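Local coordinates for protein sphingomyelinase-c (PDB 1ZWX) that is a bacterial sphingomyelinase C, SmcL of Listeria ivanovii, built on the fold of the DNase I-like endonuclease/exonuclease/phosphatase family, at residues 215-227 against 259-271. Residues are numbered along the deposited sequence; the frame is centred on the assembly and turned at random. Where two conformers were deposited one is given.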
loop_
_atom_site.group_PDB
_atom_site.type_symbol
_atom_site.label_atom_id
_atom_site.label_comp_id
_atom_site.label_asym_id
_atom_site.label_seq_id
_atom_site.Cartn_x
_atom_site.Cartn_y
_atom_site.Cartn_z
ATOM N N SER A 215 11.390 6.483 -11.321
ATOM C CA SER A 215 12.178 7.579 -10.748
ATOM C C SER A 215 11.491 8.166 -9.542
ATOM O O SER A 215 10.287 7.945 -9.336
ATOM C CB SER A 215 12.432 8.699 -11.777
ATOM O OG SER A 215 13.008 8.129 -12.935
ATOM N N SER A 216 12.252 8.925 -8.752
ATOM C CA SER A 216 11.691 9.611 -7.596
ATOM C C SER A 216 10.671 10.644 -8.086
ATOM O O SER A 216 10.923 11.307 -9.110
ATOM C CB SER A 216 12.777 10.327 -6.823
ATOM O OG SER A 216 13.653 9.392 -6.226
ATOM N N PRO A 217 9.502 10.731 -7.420
ATOM C CA PRO A 217 8.585 11.855 -7.701
ATOM C C PRO A 217 9.290 13.220 -7.677
ATOM O O PRO A 217 10.311 13.386 -6.990
ATOM C CB PRO A 217 7.538 11.743 -6.586
ATOM C CG PRO A 217 7.477 10.242 -6.313
ATOM C CD PRO A 217 8.926 9.775 -6.447
ATOM N N ALA A 218 8.745 14.171 -8.447
ATOM C CA ALA A 218 9.312 15.516 -8.579
ATOM C C ALA A 218 9.405 16.264 -7.251
ATOM O O ALA A 218 8.512 16.144 -6.387
ATOM C CB ALA A 218 8.499 16.337 -9.589
ATOM N N ASN A 219 10.472 17.057 -7.108
ATOM C CA ASN A 219 10.736 17.836 -5.900
ATOM C C ASN A 219 10.451 17.017 -4.643
ATOM O O ASN A 219 9.674 17.431 -3.775
ATOM C CB ASN A 219 9.923 19.137 -5.895
ATOM N N PHE A 220 11.082 15.847 -4.567
ATOM C CA PHE A 220 10.798 14.877 -3.513
ATOM C C PHE A 220 11.333 15.330 -2.167
ATOM O O PHE A 220 12.489 15.723 -2.067
ATOM C CB PHE A 220 11.391 13.512 -3.862
ATOM C CG PHE A 220 10.786 12.387 -3.078
ATOM C CD1 PHE A 220 9.533 11.882 -3.426
ATOM C CD2 PHE A 220 11.438 11.867 -1.960
ATOM C CE1 PHE A 220 8.953 10.839 -2.692
ATOM C CE2 PHE A 220 10.861 10.839 -1.205
ATOM C CZ PHE A 220 9.619 10.321 -1.582
ATOM N N ASN A 221 10.493 15.276 -1.138
ATOM C CA ASN A 221 10.954 15.547 0.220
ATOM C C ASN A 221 11.053 14.283 1.099
ATOM O O ASN A 221 10.051 13.787 1.642
ATOM C CB ASN A 221 10.097 16.619 0.884
ATOM C CG ASN A 221 10.601 17.002 2.258
ATOM O OD1 ASN A 221 9.883 17.627 3.032
ATOM N ND2 ASN A 221 11.834 16.639 2.567
ATOM N N GLY A 222 12.280 13.790 1.227
ATOM C CA GLY A 222 12.572 12.590 2.000
ATOM C C GLY A 222 12.740 12.826 3.488
ATOM O O GLY A 222 12.772 11.869 4.253
ATOM N N GLN A 223 12.856 14.095 3.897
ATOM C CA GLN A 223 12.948 14.458 5.323
ATOM C C GLN A 223 11.662 14.090 6.062
ATOM O O GLN A 223 11.641 13.940 7.282
ATOM C CB GLN A 223 13.300 15.938 5.497
ATOM N N MET A 224 10.589 13.904 5.310
ATOM C CA MET A 224 9.388 13.302 5.840
ATOM C C MET A 224 9.667 11.838 6.264
ATOM O O MET A 224 10.743 11.249 5.966
ATOM C CB MET A 224 8.263 13.381 4.800
ATOM C CG MET A 224 7.135 14.407 5.077
ATOM S SD MET A 224 7.491 16.006 5.874
ATOM C CE MET A 224 7.808 15.562 7.598
ATOM N N ALA A 225 8.718 11.272 6.988
ATOM C CA ALA A 225 8.755 9.866 7.363
ATOM C C ALA A 225 7.329 9.378 7.316
ATOM O O ALA A 225 6.443 9.996 7.892
ATOM C CB ALA A 225 9.335 9.692 8.779
ATOM N N THR A 226 7.099 8.293 6.600
ATOM C CA THR A 226 5.779 7.685 6.551
ATOM C C THR A 226 5.570 6.713 7.718
ATOM O O THR A 226 4.439 6.339 8.017
ATOM C CB THR A 226 5.544 6.957 5.218
ATOM O OG1 THR A 226 6.375 5.777 5.135
ATOM C CG2 THR A 226 5.833 7.916 4.039
ATOM N N TRP A 227 6.679 6.315 8.358
ATOM C CA TRP A 227 6.644 5.414 9.515
ATOM C C TRP A 227 7.475 6.153 10.561
ATOM O O TRP A 227 8.706 6.188 10.471
ATOM C CB TRP A 227 7.213 4.036 9.144
ATOM C CG TRP A 227 7.022 2.991 10.209
ATOM C CD1 TRP A 227 5.931 2.194 10.406
ATOM C CD2 TRP A 227 7.972 2.635 11.226
ATOM N NE1 TRP A 227 6.139 1.364 11.499
ATOM C CE2 TRP A 227 7.382 1.627 12.021
ATOM C CE3 TRP A 227 9.252 3.108 11.561
ATOM C CZ2 TRP A 227 8.047 1.051 13.137
ATOM C CZ3 TRP A 227 9.911 2.545 12.673
ATOM C CH2 TRP A 227 9.302 1.533 13.441
ATOM N N PRO A 259 3.360 11.920 -16.873
ATOM C CA PRO A 259 2.949 13.321 -16.752
ATOM C C PRO A 259 4.136 14.285 -16.830
ATOM O O PRO A 259 5.288 13.844 -16.778
ATOM C CB PRO A 259 2.368 13.394 -15.339
ATOM C CG PRO A 259 3.066 12.289 -14.585
ATOM C CD PRO A 259 3.261 11.192 -15.588
ATOM N N HIS A 260 3.850 15.580 -16.944
ATOM C CA HIS A 260 4.877 16.620 -16.918
ATOM C C HIS A 260 5.507 16.650 -15.542
ATOM O O HIS A 260 6.703 16.876 -15.396
ATOM C CB HIS A 260 4.259 17.997 -17.215
ATOM C CG HIS A 260 3.801 18.170 -18.632
ATOM N ND1 HIS A 260 4.314 19.145 -19.463
ATOM C CD2 HIS A 260 2.885 17.494 -19.365
ATOM C CE1 HIS A 260 3.731 19.059 -20.647
ATOM N NE2 HIS A 260 2.862 18.065 -20.614
ATOM N N SER A 261 4.692 16.381 -14.529
ATOM C CA SER A 261 5.084 16.524 -13.154
ATOM C C SER A 261 4.343 15.434 -12.341
ATOM O O SER A 261 3.127 15.363 -12.414
ATOM C CB SER A 261 4.637 17.912 -12.715
ATOM O OG SER A 261 5.259 18.311 -11.527
ATOM N N TRP A 262 5.068 14.594 -11.603
ATOM C CA TRP A 262 4.449 13.635 -10.642
ATOM C C TRP A 262 5.060 13.803 -9.253
ATOM O O TRP A 262 6.296 13.904 -9.110
ATOM C CB TRP A 262 4.625 12.209 -11.125
ATOM C CG TRP A 262 4.067 11.176 -10.195
ATOM C CD1 TRP A 262 4.778 10.309 -9.402
ATOM C CD2 TRP A 262 2.683 10.867 -9.987
ATOM N NE1 TRP A 262 3.928 9.482 -8.730
ATOM C CE2 TRP A 262 2.633 9.796 -9.055
ATOM C CE3 TRP A 262 1.477 11.384 -10.499
ATOM C CZ2 TRP A 262 1.427 9.253 -8.605
ATOM C CZ3 TRP A 262 0.283 10.839 -10.071
ATOM C CH2 TRP A 262 0.262 9.781 -9.125
ATOM N N HIS A 263 4.183 13.889 -8.255
ATOM C CA HIS A 263 4.536 14.251 -6.885
ATOM C C HIS A 263 3.987 13.195 -5.931
ATOM O O HIS A 263 3.053 12.485 -6.293
ATOM C CB HIS A 263 3.930 15.606 -6.531
ATOM C CG HIS A 263 4.400 16.714 -7.426
ATOM N ND1 HIS A 263 5.562 17.419 -7.186
ATOM C CD2 HIS A 263 3.906 17.188 -8.592
ATOM C CE1 HIS A 263 5.747 18.301 -8.153
ATOM N NE2 HIS A 263 4.756 18.181 -9.018
ATOM N N ASN A 264 4.597 13.114 -4.742
ATOM C CA ASN A 264 4.067 12.398 -3.580
ATOM C C ASN A 264 4.040 13.382 -2.428
ATOM O O ASN A 264 4.954 14.170 -2.288
ATOM C CB ASN A 264 4.972 11.226 -3.163
ATOM C CG ASN A 264 4.768 9.994 -3.991
ATOM O OD1 ASN A 264 5.280 8.916 -3.656
ATOM N ND2 ASN A 264 4.033 10.126 -5.099
ATOM N N LYS A 265 3.007 13.308 -1.593
ATOM C CA LYS A 265 2.924 14.060 -0.357
ATOM C C LYS A 265 2.481 13.113 0.763
ATOM O O LYS A 265 1.495 12.390 0.617
ATOM C CB LYS A 265 1.903 15.223 -0.469
ATOM C CG LYS A 265 1.821 16.045 0.823
ATOM C CD LYS A 265 1.272 17.439 0.662
ATOM C CE LYS A 265 1.722 18.324 1.843
ATOM N N VAL A 266 3.214 13.147 1.871
ATOM C CA VAL A 266 2.878 12.388 3.068
ATOM C C VAL A 266 1.877 13.223 3.863
ATOM O O VAL A 266 2.120 14.412 4.124
ATOM C CB VAL A 266 4.136 12.121 3.943
ATOM C CG1 VAL A 266 3.769 11.312 5.198
ATOM C CG2 VAL A 266 5.206 11.418 3.148
ATOM N N LEU A 267 0.755 12.606 4.226
ATOM C CA LEU A 267 -0.263 13.264 5.030
ATOM C C LEU A 267 -0.149 12.860 6.497
ATOM O O LEU A 267 -0.304 11.687 6.842
ATOM C CB LEU A 267 -1.658 12.944 4.479
ATOM C CG LEU A 267 -1.790 13.064 2.954
ATOM C CD1 LEU A 267 -3.092 12.414 2.486
ATOM C CD2 LEU A 267 -1.686 14.544 2.491
ATOM N N HIS A 268 0.130 13.851 7.342
ATOM C CA HIS A 268 0.311 13.647 8.769
ATOM C C HIS A 268 -0.966 13.828 9.575
ATOM O O HIS A 268 -0.907 14.096 10.771
ATOM C CB HIS A 268 1.376 14.605 9.298
ATOM C CG HIS A 268 2.716 14.410 8.670
ATOM N ND1 HIS A 268 3.132 15.130 7.571
ATOM C CD2 HIS A 268 3.729 13.563 8.971
ATOM C CE1 HIS A 268 4.347 14.739 7.224
ATOM N NE2 HIS A 268 4.732 13.789 8.059
ATOM N N THR A 269 -2.116 13.652 8.938
ATOM C CA THR A 269 -3.370 13.958 9.597
ATOM C C THR A 269 -3.683 12.966 10.731
ATOM O O THR A 269 -3.589 11.742 10.555
ATOM C CB THR A 269 -4.543 14.061 8.587
ATOM O OG1 THR A 269 -5.735 14.487 9.271
ATOM C CG2 THR A 269 -4.794 12.726 7.826
ATOM N N LYS A 270 -4.020 13.519 11.891
ATOM C CA LYS A 270 -4.450 12.743 13.039
ATOM C C LYS A 270 -5.895 12.280 12.858
ATOM O O LYS A 270 -6.708 12.945 12.192
ATOM C CB LYS A 270 -4.314 13.578 14.317
ATOM C CG LYS A 270 -2.882 13.856 14.755
ATOM N N SER A 271 -6.223 11.134 13.438
ATOM C CA SER A 271 -7.591 10.676 13.495
ATOM C C SER A 271 -8.309 11.355 14.674
ATOM O O SER A 271 -7.661 11.985 15.505
ATOM C CB SER A 271 -7.615 9.152 13.670
ATOM O OG SER A 271 -7.257 8.768 14.991
HETATM O O HOH W 1 7.131 14.513 -4.570
HETATM O O HOH W 2 6.560 17.878 -4.284
HETATM O O HOH W 3 7.854 14.972 -1.576
#
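In this DNase I-like fold, strand 262-266 is an outermost strand of one six-stranded sheet, and the loop 215-227 runs along its outer edge, where A218, P217 and M224 meet W262, N264 and H268. Small A218 can come close: its N donates to W262 O over 2.6 Å, almost in line with the carbonyl. Beyond it, water bridges the gap. One water accepts from N264 N and lies 2.8 Å from A218 O, where it can donate; another accepts from N221 N and donates to N264 O. The H263 ring, its NE2 hydrogen-bonded to S261 OG at 2.6 Å, turns ND1 to A218 O in a weak bond of 3.3 Å. P217, with no N-H to satisfy, lays its compact apolar ring against the N264 amide, CG to CG 3.6 Å. Both ends of that amide are held: ND2 donates to H263 O, near the amide's own plane but from above the carbonyl's, and OD1 accepts from I250 N. F220 CE1 rests on N264 CB at 4.0 Å. Flexible M224, bent at chi3 (-73°), curls round the H268 ring edge, CG 3.5 Å from CE1, while V266 CG1 sits over the rim of one face. Branched V266 and T226 meet methyl to methyl, CG2 to CG2 3.7 Å; T226 OG1 is hydrogen-bonded to D248 OD1 and L247 N. One direct backbone bond, waters and apolar contacts thus join loop to edge: water satisfies N264's backbone, whereas buried A225 O has no modelled partner.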